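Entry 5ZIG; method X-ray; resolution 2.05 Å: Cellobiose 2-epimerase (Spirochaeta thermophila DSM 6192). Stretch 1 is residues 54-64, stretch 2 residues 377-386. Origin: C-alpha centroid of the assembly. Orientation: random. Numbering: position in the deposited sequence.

Stretch 1, residues 54-64: PKGLVMTARHL
Stretch 2 377-386: GGMWKASYHN

Residues 57-64 form a helix, with Gly56 at the N-cap position; the irregular chain from Gly378 packs against it, and a second helix containing His385 and Asn386 follows. Register follows three pairs: Gly56 CA lies 5.2 Å from Met379 CA, Met59 CA 5.3 Å from Ala382 CA, and Arg62 CA 5.3 Å from Tyr384 CA. These pairs advance in the same direction, while His63 CA lies 5.8 Å from Ser383 CA. Gly56 (phi/psi -86/154) leaves room for Met379: Gly56 CA lies 3.5 Å from Met379 SD, and an ideal CB would clash with that sulfur. Although CA-to-CB of Met379 points away, chi angles of -60°, -93° and -56° curl its end back to the helix start. Water 1 accepts from Met59 N (3.0 Å) and donates to Met379 O (2.9 Å).

Met59 (176°, -139°, 69°) sets CG 3.2 Å from Gly378 O and 3.8 Å from Ala382 CB, then leads away. Ala382, extended at -126/-150, points toward the helix: Ala382 CB lies 3.6 Å from Arg62 CB and 3.9 Å from the centroid of the His63 ring, over its face. His63, chi1 -71° and chi2 -42°, brings ND1 3.0 Å from Ser383 OG (chi1 74°) in a hydrogen bond.

Arg62 (m, t, t, chi4 -179°) reaches out fully extended. Tyr384 CD2, 3.5 Å from Arg62 NE, covers one guanidinium face along with His385 NE2, 4.0 Å from Arg62 NH2; Trp380 O sits at the edge, 3.4 Å from Arg62 NH1.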

# COMPACT_ATOMS: atom_id res chain seq x y z
N PRO A 54 -16.15 -4.88 -13.59
CA PRO A 54 -15.48 -3.58 -13.77
C PRO A 54 -14.05 -3.62 -13.22
O PRO A 54 -13.73 -4.39 -12.31
CB PRO A 54 -16.36 -2.61 -12.98
CG PRO A 54 -17.63 -3.34 -12.69
CD PRO A 54 -17.25 -4.80 -12.61
N LYS A 55 -13.22 -2.74 -13.79
CA LYS A 55 -11.81 -2.61 -13.47
C LYS A 55 -11.57 -1.33 -12.67
O LYS A 55 -11.95 -0.23 -13.11
CB LYS A 55 -10.97 -2.65 -14.74
CG LYS A 55 -11.46 -3.73 -15.70
CD LYS A 55 -10.76 -3.68 -17.04
CE LYS A 55 -10.90 -5.00 -17.78
NZ LYS A 55 -10.53 -4.88 -19.21
N GLY A 56 -10.95 -1.48 -11.50
CA GLY A 56 -10.77 -0.38 -10.60
C GLY A 56 -9.52 0.42 -10.90
O GLY A 56 -8.54 -0.09 -11.46
N LEU A 57 -9.56 1.69 -10.51
CA LEU A 57 -8.40 2.56 -10.60
C LEU A 57 -7.25 2.03 -9.74
O LEU A 57 -6.12 1.89 -10.22
CB LEU A 57 -8.78 3.98 -10.18
CG LEU A 57 -7.62 4.94 -9.99
CD1 LEU A 57 -6.73 5.01 -11.25
CD2 LEU A 57 -8.16 6.32 -9.58
N VAL A 58 -7.53 1.77 -8.46
CA VAL A 58 -6.53 1.25 -7.52
C VAL A 58 -5.89 -0.02 -8.06
O VAL A 58 -4.67 -0.13 -8.13
CB VAL A 58 -7.17 0.99 -6.14
CG1 VAL A 58 -6.11 0.54 -5.13
CG2 VAL A 58 -7.93 2.20 -5.64
N MET A 59 -6.71 -1.01 -8.43
CA MET A 59 -6.18 -2.30 -8.86
C MET A 59 -5.30 -2.15 -10.10
O MET A 59 -4.21 -2.72 -10.18
CB MET A 59 -7.33 -3.27 -9.12
CG MET A 59 -6.93 -4.62 -9.66
SD MET A 59 -8.10 -5.15 -10.94
CE MET A 59 -7.69 -3.97 -12.22
N THR A 60 -5.75 -1.34 -11.07
CA THR A 60 -4.98 -1.15 -12.29
C THR A 60 -3.66 -0.44 -12.01
O THR A 60 -2.62 -0.78 -12.59
CB THR A 60 -5.81 -0.35 -13.29
OG1 THR A 60 -7.00 -1.09 -13.59
CG2 THR A 60 -5.02 -0.07 -14.58
N ALA A 61 -3.68 0.56 -11.12
CA ALA A 61 -2.44 1.27 -10.77
C ALA A 61 -1.51 0.38 -9.95
O ALA A 61 -0.28 0.45 -10.11
CB ALA A 61 -2.77 2.55 -10.02
N ARG A 62 -2.07 -0.46 -9.08
CA ARG A 62 -1.24 -1.41 -8.33
C ARG A 62 -0.51 -2.36 -9.27
O ARG A 62 0.69 -2.62 -9.09
CB ARG A 62 -2.10 -2.17 -7.33
CG ARG A 62 -2.45 -1.31 -6.11
CD ARG A 62 -3.30 -2.04 -5.10
NE ARG A 62 -3.60 -1.20 -3.94
CZ ARG A 62 -4.33 -1.62 -2.90
NH1 ARG A 62 -4.79 -2.86 -2.86
NH2 ARG A 62 -4.55 -0.80 -1.88
N HIS A 63 -1.20 -2.87 -10.31
CA HIS A 63 -0.53 -3.73 -11.27
C HIS A 63 0.53 -2.97 -12.06
O HIS A 63 1.61 -3.51 -12.34
CB HIS A 63 -1.55 -4.37 -12.22
CG HIS A 63 -2.40 -5.42 -11.57
ND1 HIS A 63 -1.89 -6.35 -10.69
CD2 HIS A 63 -3.73 -5.65 -11.64
CE1 HIS A 63 -2.87 -7.13 -10.26
NE2 HIS A 63 -4.00 -6.73 -10.83
N LEU A 64 0.24 -1.71 -12.43
CA LEU A 64 1.27 -0.89 -13.05
C LEU A 64 2.50 -0.76 -12.15
O LEU A 64 3.64 -0.93 -12.60
CB LEU A 64 0.73 0.49 -13.40
CG LEU A 64 1.83 1.36 -14.07
CD1 LEU A 64 2.44 0.63 -15.27
CD2 LEU A 64 1.38 2.78 -14.48
N GLY A 377 -8.66 -11.70 -6.70
CA GLY A 377 -8.29 -10.45 -7.29
C GLY A 377 -9.49 -9.59 -7.56
O GLY A 377 -10.50 -10.11 -7.86
N GLY A 378 -9.37 -8.28 -7.41
CA GLY A 378 -10.49 -7.40 -7.68
C GLY A 378 -10.18 -5.96 -7.34
O GLY A 378 -9.02 -5.53 -7.38
N MET A 379 -11.23 -5.22 -7.00
CA MET A 379 -11.08 -3.81 -6.67
C MET A 379 -10.19 -3.61 -5.46
O MET A 379 -9.57 -2.55 -5.30
CB MET A 379 -12.45 -3.18 -6.39
CG MET A 379 -13.42 -3.25 -7.56
SD MET A 379 -13.31 -1.76 -8.56
CE MET A 379 -13.64 -0.48 -7.33
N TRP A 380 -10.11 -4.60 -4.58
CA TRP A 380 -9.42 -4.44 -3.31
C TRP A 380 -8.17 -5.30 -3.20
O TRP A 380 -7.37 -5.07 -2.28
CB TRP A 380 -10.38 -4.75 -2.16
CG TRP A 380 -11.40 -3.67 -1.92
CD1 TRP A 380 -11.16 -2.41 -1.42
CD2 TRP A 380 -12.81 -3.74 -2.16
NE1 TRP A 380 -12.33 -1.71 -1.34
CE2 TRP A 380 -13.36 -2.49 -1.79
CE3 TRP A 380 -13.66 -4.73 -2.66
CZ2 TRP A 380 -14.73 -2.22 -1.89
CZ3 TRP A 380 -15.01 -4.46 -2.76
CH2 TRP A 380 -15.54 -3.22 -2.38
N LYS A 381 -7.96 -6.26 -4.08
CA LYS A 381 -6.74 -7.03 -4.01
C LYS A 381 -6.11 -7.13 -5.39
O LYS A 381 -6.73 -7.64 -6.34
CB LYS A 381 -6.98 -8.40 -3.40
CG LYS A 381 -5.83 -9.39 -3.52
CD LYS A 381 -6.19 -10.68 -2.81
CE LYS A 381 -4.97 -11.62 -2.71
NZ LYS A 381 -4.85 -12.42 -3.95
N ALA A 382 -4.90 -6.62 -5.50
CA ALA A 382 -4.11 -6.69 -6.72
C ALA A 382 -2.76 -7.32 -6.38
O ALA A 382 -2.67 -8.16 -5.48
CB ALA A 382 -3.95 -5.30 -7.34
N SER A 383 -1.74 -6.94 -7.09
CA SER A 383 -0.44 -7.50 -6.91
C SER A 383 0.58 -6.68 -6.13
O SER A 383 1.68 -7.03 -6.10
CB SER A 383 0.14 -7.84 -8.25
OG SER A 383 0.51 -6.72 -8.92
N TYR A 384 0.15 -5.63 -5.46
CA TYR A 384 1.00 -4.70 -4.76
C TYR A 384 1.48 -5.01 -3.34
O TYR A 384 2.62 -5.01 -3.12
CB TYR A 384 0.41 -3.30 -4.89
CG TYR A 384 0.55 -2.36 -3.77
CD1 TYR A 384 1.60 -1.49 -3.69
CD2 TYR A 384 -0.41 -2.29 -2.84
CE1 TYR A 384 1.68 -0.58 -2.67
CE2 TYR A 384 -0.36 -1.38 -1.85
CZ TYR A 384 0.69 -0.52 -1.75
OH TYR A 384 0.66 0.34 -0.73
N HIS A 385 0.61 -5.28 -2.42
CA HIS A 385 1.00 -5.52 -1.06
C HIS A 385 2.05 -6.65 -0.92
O HIS A 385 3.08 -6.46 -0.32
CB HIS A 385 -0.23 -5.76 -0.20
CG HIS A 385 -0.95 -4.52 0.26
ND1 HIS A 385 -0.47 -3.69 1.23
CD2 HIS A 385 -2.15 -4.02 -0.09
CE1 HIS A 385 -1.32 -2.72 1.44
NE2 HIS A 385 -2.36 -2.91 0.67
N ASN A 386 1.76 -7.79 -1.51
CA ASN A 386 2.64 -8.92 -1.46
C ASN A 386 3.91 -8.80 -2.30
O ASN A 386 4.93 -9.15 -1.81
CB ASN A 386 1.90 -10.27 -1.62
CG ASN A 386 1.18 -10.43 -2.95
OD1 ASN A 386 1.32 -9.64 -3.84
ND2 ASN A 386 0.44 -11.52 -3.07
O HOH W 1 -9.62 -0.89 -7.70
O HOH W 2 -2.69 -5.33 -3.53
O HOH W 3 -5.66 -3.08 0.42